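Local coordinates for probable transcriptional regulator, LysR family protein (Rhodococcus sp., PDB 2QL3) that probably acts as a DNA-binding transcriptional regulator of the LysR family, this chain being its C-terminal substrate-binding-type domain, at residues P79-A85 with P168-I174; L98-E103 with A125-R130; V3-I7 with Y31-S35. One frame throughout, in Å; residues are numbered along the deposited sequence.

In this domain of the periplasmic-binding-protein type, two neighbouring contacts join strands and loops at one end of the chain, and a third pairs strands at the other. Contacts 1 and 2 have centres about 15 Å apart; in sequence, both segments of contact 2 fall between those of contact 1. They touch through Ile-174 CG2 and Leu-98 CD1 at 3.9 Å, and through Val-81 CG1 and Leu-101 CD1 at 4.0 Å. The centre of contact 3 is about 40 Å from that of contact 1 and about 48 Å from that of contact 2, although contacts 1 and 3 reach the same mixed sheet. A phosphate ion, probably from the crystallisation liquor, lies about 4 Å from the Arg-130 side chain.

Contact 1: P79-A85 with P168-I174; sequences PMVVLGA and PVVVKPI
Segments 79-85 and 168-174 pair antiparallel; the axes of strands 80-84 and 169-173 approach to 4.5 Å, with 152° between their directions. Pro-168 CG lies 3.9 Å from Ala-85 CB; one water joins Pro-168 O (2.7 Å) to Ala-85 N (3.0 Å). Val-169 sends CG1 to within 3.5 Å of Val-82 CG1. Val-170 forms a hydrogen-bonded pair with Leu-83: Val-170 N to Leu-83 O and Leu-83 N to Val-170 O are both 2.7 Å. Val-171 faces Val-82 in a non-hydrogen-bonded pair, CA to CA 4.5 Å, both rotamers t, on the face of Val-169; Val-171 CG1 also meets SE of selenomethionine Met-80 at 3.4 Å. Lys-172 repeats the hydrogen-bonded pattern, Lys-172 N to Val-81 O at 2.7 Å and Val-81 N to Lys-172 O at 2.8 Å, its side chain sharing the opposite face with Val-81, Leu-83 and Val-170. Ile-174 turns toward 79-85, CG1 3.7 Å from Val-81 CG2, and a second water links Ile-174 N (3.0 Å) to Pro-79 O (2.5 Å). Strand 152-154 bonds to the other edge of 80-84, placing the pair in the mixed sheet of a LysR substrate-binding domain, a two-lobed periplasmic-binding-protein-like fold.

Contact 2: L98-E103 with A125-R130; sequences LADLAE and AGFAPR
A surface contact of apolar packing joins two loops: residues 98-103 lead toward strand 106-109, while residues 125-130 connect helix 114-125 to strand 131-135. The first opens with a 3-10 turn, residues 98-101, held by Leu-101 N to Leu-98 O at 2.8 Å. In the second, Gly-126 ends the helix in a Schellman motif, phi 106°; the next residue, Phe-127 (chi1 p), directs its CB toward 98-103. Ala-102 CB sits over one face of the Phe-127 ring, 3.7 Å from its centroid and 19° off the normal, a CH-pi contact. Leu-98 CB meets Ala-125 CB at 3.9 Å, and Leu-98 packs further on Val-121 and Cys-122 of the helix. Each loop leads into one of the parallel strands 106-109 and 131-135, so the contact lies at the N-terminal ends of a pair joined by a beta-alpha-beta crossover through helix 114-125. Polar links lie farther along: a water donates to both Ala-102 O (2.7 Å) and Ala-128 O (2.5 Å), and Arg-130 NH1 makes a weak hydrogen bond of 3.0 Å to Glu-103 O.

Contact 3: V3-I7 with Y31-S35; sequences VAGPI and YPRAS
How a parallel sheet pairing begins is well illustrated by residues 3-7 and 31-35, where backbone donors and acceptors are matched one after another. Gly-5 N donates to Arg-33 O at 2.9 Å, Ser-35 N to Gly-5 O at 2.9 Å, and Ile-7 N to Ser-35 O at 2.8 Å. Ser-35 is therefore bonded, through its N and its O, to the two residues that flank Pro-6, the usual parallel pattern; Pro-6, which has no amide hydrogen to give, faces Ser-35 across a CA-to-CA gap of 4.6 Å. Short CA-H...O contacts supplement these bonds, from Ala-34 CA to Gly-5 O at 3.2 Å and from Pro-6 CA to Ser-35 O at 3.3 Å. At the phi/psi of Gly-5, 111/173°, a CB would crowd the carbonyl O of Ala-4 and clash with Pro-6 CD, so glycine suits the position.

Between the end of helix 20-30 and strand 34-40, a type I turn spans Tyr-31 to Ala-34, closed by Ala-34 N donating to Tyr-31 O at 3.1 Å. The amide of Arg-33, inside the turn, is satisfied by water: Arg-33 N donates to it at 2.9 Å, and the same water donates to Val-3 O at 2.6 Å. Val-3 CG1 packs at 3.4 Å on Tyr-31 CD1, and Val-3 also touches helix 196-205. Tyr-31, with chi1 m, directs its CB toward 3-7, and its ring meets that of Phe-27. Backbone bonding continues between Ile-7 and Glu-37, completing a beta-alpha-beta unit (strand 5-11, helix 20-30, strand 34-40), as found in the alpha/beta lobes of periplasmic-binding-protein-like domains.

Contact 1: P79-A85 with P168-I174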
# COMPACT_ATOMS: atom_id res chain seq x y z
N PRO A 79 2.73 2.91 19.04
CA PRO A 79 2.38 3.94 18.02
C PRO A 79 3.37 5.11 18.06
O PRO A 79 3.84 5.48 19.16
CB PRO A 79 1.01 4.47 18.45
CG PRO A 79 0.50 3.45 19.47
CD PRO A 79 1.63 2.60 19.98
N MSE A 80 3.68 5.64 16.87
CA MSE A 80 4.57 6.80 16.67
C MSE A 80 3.95 7.88 15.76
O MSE A 80 3.09 7.63 14.92
CB MSE A 80 5.92 6.37 16.11
CG MSE A 80 5.91 5.92 14.64
SE MSE A 80 7.21 4.46 14.28
CE MSE A 80 6.21 2.85 14.80
N VAL A 81 4.36 9.11 16.02
CA VAL A 81 4.01 10.22 15.15
C VAL A 81 4.99 10.26 13.97
O VAL A 81 6.16 9.96 14.16
CB VAL A 81 3.96 11.60 15.96
CG1 VAL A 81 4.04 12.77 15.05
CG2 VAL A 81 2.63 11.65 16.70
N VAL A 82 4.47 10.60 12.78
CA VAL A 82 5.29 10.73 11.61
C VAL A 82 4.99 12.08 11.03
O VAL A 82 3.82 12.45 10.88
CB VAL A 82 5.09 9.53 10.59
CG1 VAL A 82 6.14 9.56 9.49
CG2 VAL A 82 5.12 8.17 11.31
N LEU A 83 6.07 12.83 10.77
CA LEU A 83 6.04 14.23 10.30
C LEU A 83 6.86 14.34 9.02
O LEU A 83 7.76 13.50 8.74
CB LEU A 83 6.77 15.12 11.30
CG LEU A 83 6.06 15.66 12.55
CD1 LEU A 83 4.65 15.13 12.79
CD2 LEU A 83 6.97 15.66 13.77
N GLY A 84 6.52 15.35 8.23
CA GLY A 84 7.35 15.76 7.11
C GLY A 84 8.47 16.62 7.68
O GLY A 84 8.34 17.20 8.77
N ALA A 85 9.57 16.69 6.93
CA ALA A 85 10.80 17.35 7.38
C ALA A 85 10.64 18.86 7.60
O ALA A 85 11.39 19.44 8.38
CB ALA A 85 11.92 17.08 6.41
N PRO A 168 11.93 12.49 2.84
CA PRO A 168 12.13 11.84 4.13
C PRO A 168 10.90 12.00 4.99
O PRO A 168 10.02 12.85 4.75
CB PRO A 168 13.31 12.59 4.73
CG PRO A 168 13.09 13.99 4.25
CD PRO A 168 12.49 13.86 2.84
N VAL A 169 10.85 11.17 6.00
CA VAL A 169 9.79 11.24 6.93
C VAL A 169 10.51 11.27 8.29
O VAL A 169 11.61 10.72 8.43
CB VAL A 169 8.92 10.02 6.64
CG1 VAL A 169 9.05 8.95 7.67
CG2 VAL A 169 7.53 10.42 6.11
N VAL A 170 9.90 11.93 9.26
CA VAL A 170 10.50 12.13 10.56
C VAL A 170 9.58 11.52 11.59
O VAL A 170 8.44 11.97 11.79
CB VAL A 170 10.74 13.63 10.89
CG1 VAL A 170 11.38 13.78 12.33
CG2 VAL A 170 11.58 14.33 9.78
N VAL A 171 10.12 10.50 12.26
CA VAL A 171 9.34 9.57 13.09
C VAL A 171 9.67 9.97 14.51
O VAL A 171 10.83 10.10 14.89
CB VAL A 171 9.76 8.09 12.75
CG1 VAL A 171 9.24 7.12 13.74
CG2 VAL A 171 9.27 7.70 11.34
N LYS A 172 8.63 10.24 15.30
CA LYS A 172 8.85 10.61 16.68
C LYS A 172 8.00 9.81 17.66
O LYS A 172 6.81 9.53 17.37
CB LYS A 172 8.56 12.10 16.85
CG LYS A 172 9.40 12.95 15.95
CD LYS A 172 9.39 14.34 16.40
CE LYS A 172 10.79 14.73 16.75
NZ LYS A 172 11.28 15.57 15.64
N PRO A 173 8.60 9.47 18.84
CA PRO A 173 7.83 8.83 19.90
C PRO A 173 6.83 9.83 20.52
O PRO A 173 7.06 11.02 20.51
CB PRO A 173 8.89 8.47 20.97
CG PRO A 173 10.24 8.83 20.41
CD PRO A 173 10.00 9.74 19.23
N ILE A 174 5.73 9.29 21.04
CA ILE A 174 4.69 10.01 21.77
C ILE A 174 4.84 9.88 23.30
O ILE A 174 5.19 8.84 23.81
CB ILE A 174 3.28 9.50 21.33
CG1 ILE A 174 3.12 9.61 19.79
CG2 ILE A 174 2.16 10.25 22.13
CD1 ILE A 174 2.33 8.48 19.07
O HOH W 1 5.62 6.34 20.72
O HOH W 2 9.68 15.50 4.18

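Contact 2: L98-E103 with A125-R130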
# COMPACT_ATOMS: atom_id res chain seq x y z
N LEU A 98 1.02 14.68 21.79
CA LEU A 98 0.11 14.69 20.66
C LEU A 98 -0.78 15.92 20.74
O LEU A 98 -1.12 16.51 19.72
CB LEU A 98 -0.76 13.47 20.79
CG LEU A 98 -0.93 12.43 19.70
CD1 LEU A 98 -1.26 11.15 20.42
CD2 LEU A 98 -2.08 12.84 18.84
N ALA A 99 -1.15 16.29 21.95
CA ALA A 99 -1.91 17.51 22.21
C ALA A 99 -1.35 18.71 21.43
O ALA A 99 -2.12 19.63 21.12
CB ALA A 99 -1.95 17.81 23.72
N ASP A 100 -0.05 18.71 21.14
CA ASP A 100 0.63 19.83 20.44
C ASP A 100 0.32 19.88 18.95
O ASP A 100 0.58 20.86 18.29
CB ASP A 100 2.14 19.84 20.70
CG ASP A 100 2.48 20.09 22.19
OD1 ASP A 100 3.68 20.08 22.57
OD2 ASP A 100 1.53 20.28 23.00
N LEU A 101 -0.26 18.81 18.43
CA LEU A 101 -0.66 18.68 17.03
C LEU A 101 -2.18 18.75 16.87
O LEU A 101 -2.70 18.57 15.78
CB LEU A 101 -0.16 17.32 16.51
CG LEU A 101 1.35 17.25 16.32
CD1 LEU A 101 1.71 15.79 16.27
CD2 LEU A 101 1.70 17.97 14.98
N ALA A 102 -2.91 19.01 17.96
CA ALA A 102 -4.37 19.02 17.89
C ALA A 102 -4.92 19.97 16.82
O ALA A 102 -6.00 19.71 16.24
CB ALA A 102 -5.00 19.34 19.29
N GLU A 103 -4.22 21.08 16.58
CA GLU A 103 -4.69 22.04 15.60
C GLU A 103 -4.01 21.94 14.21
O GLU A 103 -4.33 22.71 13.33
CB GLU A 103 -4.70 23.48 16.18
CG GLU A 103 -5.77 23.69 17.31
CD GLU A 103 -7.24 23.68 16.78
OE1 GLU A 103 -7.67 24.70 16.15
OE2 GLU A 103 -7.98 22.67 16.99
N ALA A 125 -5.36 11.72 24.48
CA ALA A 125 -4.61 12.99 24.60
C ALA A 125 -5.53 14.24 24.67
O ALA A 125 -5.05 15.39 24.84
CB ALA A 125 -3.61 13.13 23.48
N GLY A 126 -6.84 14.01 24.53
CA GLY A 126 -7.86 15.06 24.77
C GLY A 126 -8.55 15.67 23.54
O GLY A 126 -9.32 16.60 23.68
N PHE A 127 -8.30 15.15 22.34
CA PHE A 127 -8.82 15.81 21.13
C PHE A 127 -9.36 14.86 20.09
O PHE A 127 -9.17 13.63 20.17
CB PHE A 127 -7.84 16.84 20.54
CG PHE A 127 -6.63 16.23 19.91
CD1 PHE A 127 -5.58 15.74 20.70
CD2 PHE A 127 -6.54 16.12 18.52
CE1 PHE A 127 -4.48 15.13 20.13
CE2 PHE A 127 -5.41 15.54 17.92
CZ PHE A 127 -4.39 15.04 18.72
N ALA A 128 -10.10 15.45 19.16
CA ALA A 128 -10.59 14.80 17.97
C ALA A 128 -9.76 15.44 16.85
O ALA A 128 -9.73 16.66 16.71
CB ALA A 128 -12.09 15.11 17.78
N PRO A 129 -9.01 14.63 16.12
CA PRO A 129 -8.11 15.30 15.15
C PRO A 129 -8.87 15.92 13.97
O PRO A 129 -9.96 15.41 13.60
CB PRO A 129 -7.25 14.16 14.65
CG PRO A 129 -8.16 12.94 14.76
CD PRO A 129 -8.89 13.16 16.08
N ARG A 130 -8.26 16.97 13.42
CA ARG A 130 -8.70 17.61 12.16
C ARG A 130 -8.11 16.81 10.99
O ARG A 130 -6.95 17.01 10.64
CB ARG A 130 -8.19 19.05 12.04
CG ARG A 130 -8.39 20.01 13.29
CD ARG A 130 -7.75 21.42 13.08
NE ARG A 130 -7.99 21.91 11.71
CZ ARG A 130 -7.08 22.06 10.73
NH1 ARG A 130 -5.78 21.80 10.92
NH2 ARG A 130 -7.47 22.48 9.53
O HOH W 3 -8.41 18.72 16.97

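Contact 3: V3-I7 with Y31-S35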
# COMPACT_ATOMS: atom_id res chain seq x y z
N VAL A 3 7.56 -31.88 7.33
CA VAL A 3 6.18 -31.35 7.06
C VAL A 3 6.00 -30.90 5.62
O VAL A 3 6.90 -30.34 5.00
CB VAL A 3 5.74 -30.24 8.03
CG1 VAL A 3 5.88 -28.85 7.42
CG2 VAL A 3 4.28 -30.45 8.41
N ALA A 4 4.83 -31.19 5.09
CA ALA A 4 4.55 -30.95 3.69
C ALA A 4 3.05 -30.66 3.49
O ALA A 4 2.23 -31.01 4.33
CB ALA A 4 5.01 -32.16 2.86
N GLY A 5 2.68 -29.99 2.40
CA GLY A 5 1.28 -29.73 2.15
C GLY A 5 0.92 -28.25 2.29
O GLY A 5 1.76 -27.43 2.71
N PRO A 6 -0.33 -27.90 1.93
CA PRO A 6 -0.78 -26.48 1.83
C PRO A 6 -1.06 -25.88 3.17
O PRO A 6 -1.60 -26.57 4.03
CB PRO A 6 -2.09 -26.59 1.05
CG PRO A 6 -2.62 -27.99 1.42
CD PRO A 6 -1.40 -28.84 1.57
N ILE A 7 -0.74 -24.59 3.37
CA ILE A 7 -1.24 -23.82 4.53
C ILE A 7 -1.76 -22.50 3.99
O ILE A 7 -1.12 -21.91 3.14
CB ILE A 7 -0.18 -23.58 5.69
CG1 ILE A 7 -0.78 -22.73 6.80
CG2 ILE A 7 1.15 -22.94 5.18
CD1 ILE A 7 0.21 -22.27 7.88
N TYR A 31 10.97 -25.57 5.07
CA TYR A 31 10.04 -26.65 4.71
C TYR A 31 9.71 -26.55 3.23
O TYR A 31 8.65 -26.06 2.87
CB TYR A 31 8.75 -26.52 5.52
CG TYR A 31 8.94 -26.70 7.00
CD1 TYR A 31 9.11 -27.97 7.56
CD2 TYR A 31 8.96 -25.60 7.85
CE1 TYR A 31 9.29 -28.13 8.93
CE2 TYR A 31 9.14 -25.74 9.22
CZ TYR A 31 9.30 -26.99 9.75
OH TYR A 31 9.47 -27.10 11.12
N PRO A 32 10.62 -27.02 2.37
CA PRO A 32 10.48 -26.89 0.89
C PRO A 32 9.23 -27.57 0.27
O PRO A 32 8.92 -27.31 -0.92
CB PRO A 32 11.72 -27.63 0.35
CG PRO A 32 12.69 -27.65 1.53
CD PRO A 32 11.83 -27.76 2.75
N ARG A 33 8.58 -28.45 1.04
CA ARG A 33 7.44 -29.22 0.59
C ARG A 33 6.12 -28.72 1.20
O ARG A 33 5.07 -29.32 0.98
CB ARG A 33 7.67 -30.69 0.95
CG ARG A 33 8.41 -31.50 -0.12
CD ARG A 33 9.03 -32.82 0.38
NE ARG A 33 10.26 -32.59 1.13
CZ ARG A 33 10.42 -32.83 2.44
NH1 ARG A 33 11.60 -32.56 3.00
NH2 ARG A 33 9.42 -33.33 3.18
N ALA A 34 6.17 -27.63 1.99
CA ALA A 34 4.95 -26.94 2.38
C ALA A 34 4.64 -25.94 1.29
O ALA A 34 5.56 -25.41 0.67
CB ALA A 34 5.16 -26.19 3.71
N SER A 35 3.36 -25.65 1.05
CA SER A 35 3.06 -24.51 0.18
C SER A 35 2.14 -23.49 0.85
O SER A 35 1.11 -23.86 1.43
CB SER A 35 2.52 -24.96 -1.18
OG SER A 35 1.28 -25.64 -1.08
O HOH W 4 9.02 -29.61 3.69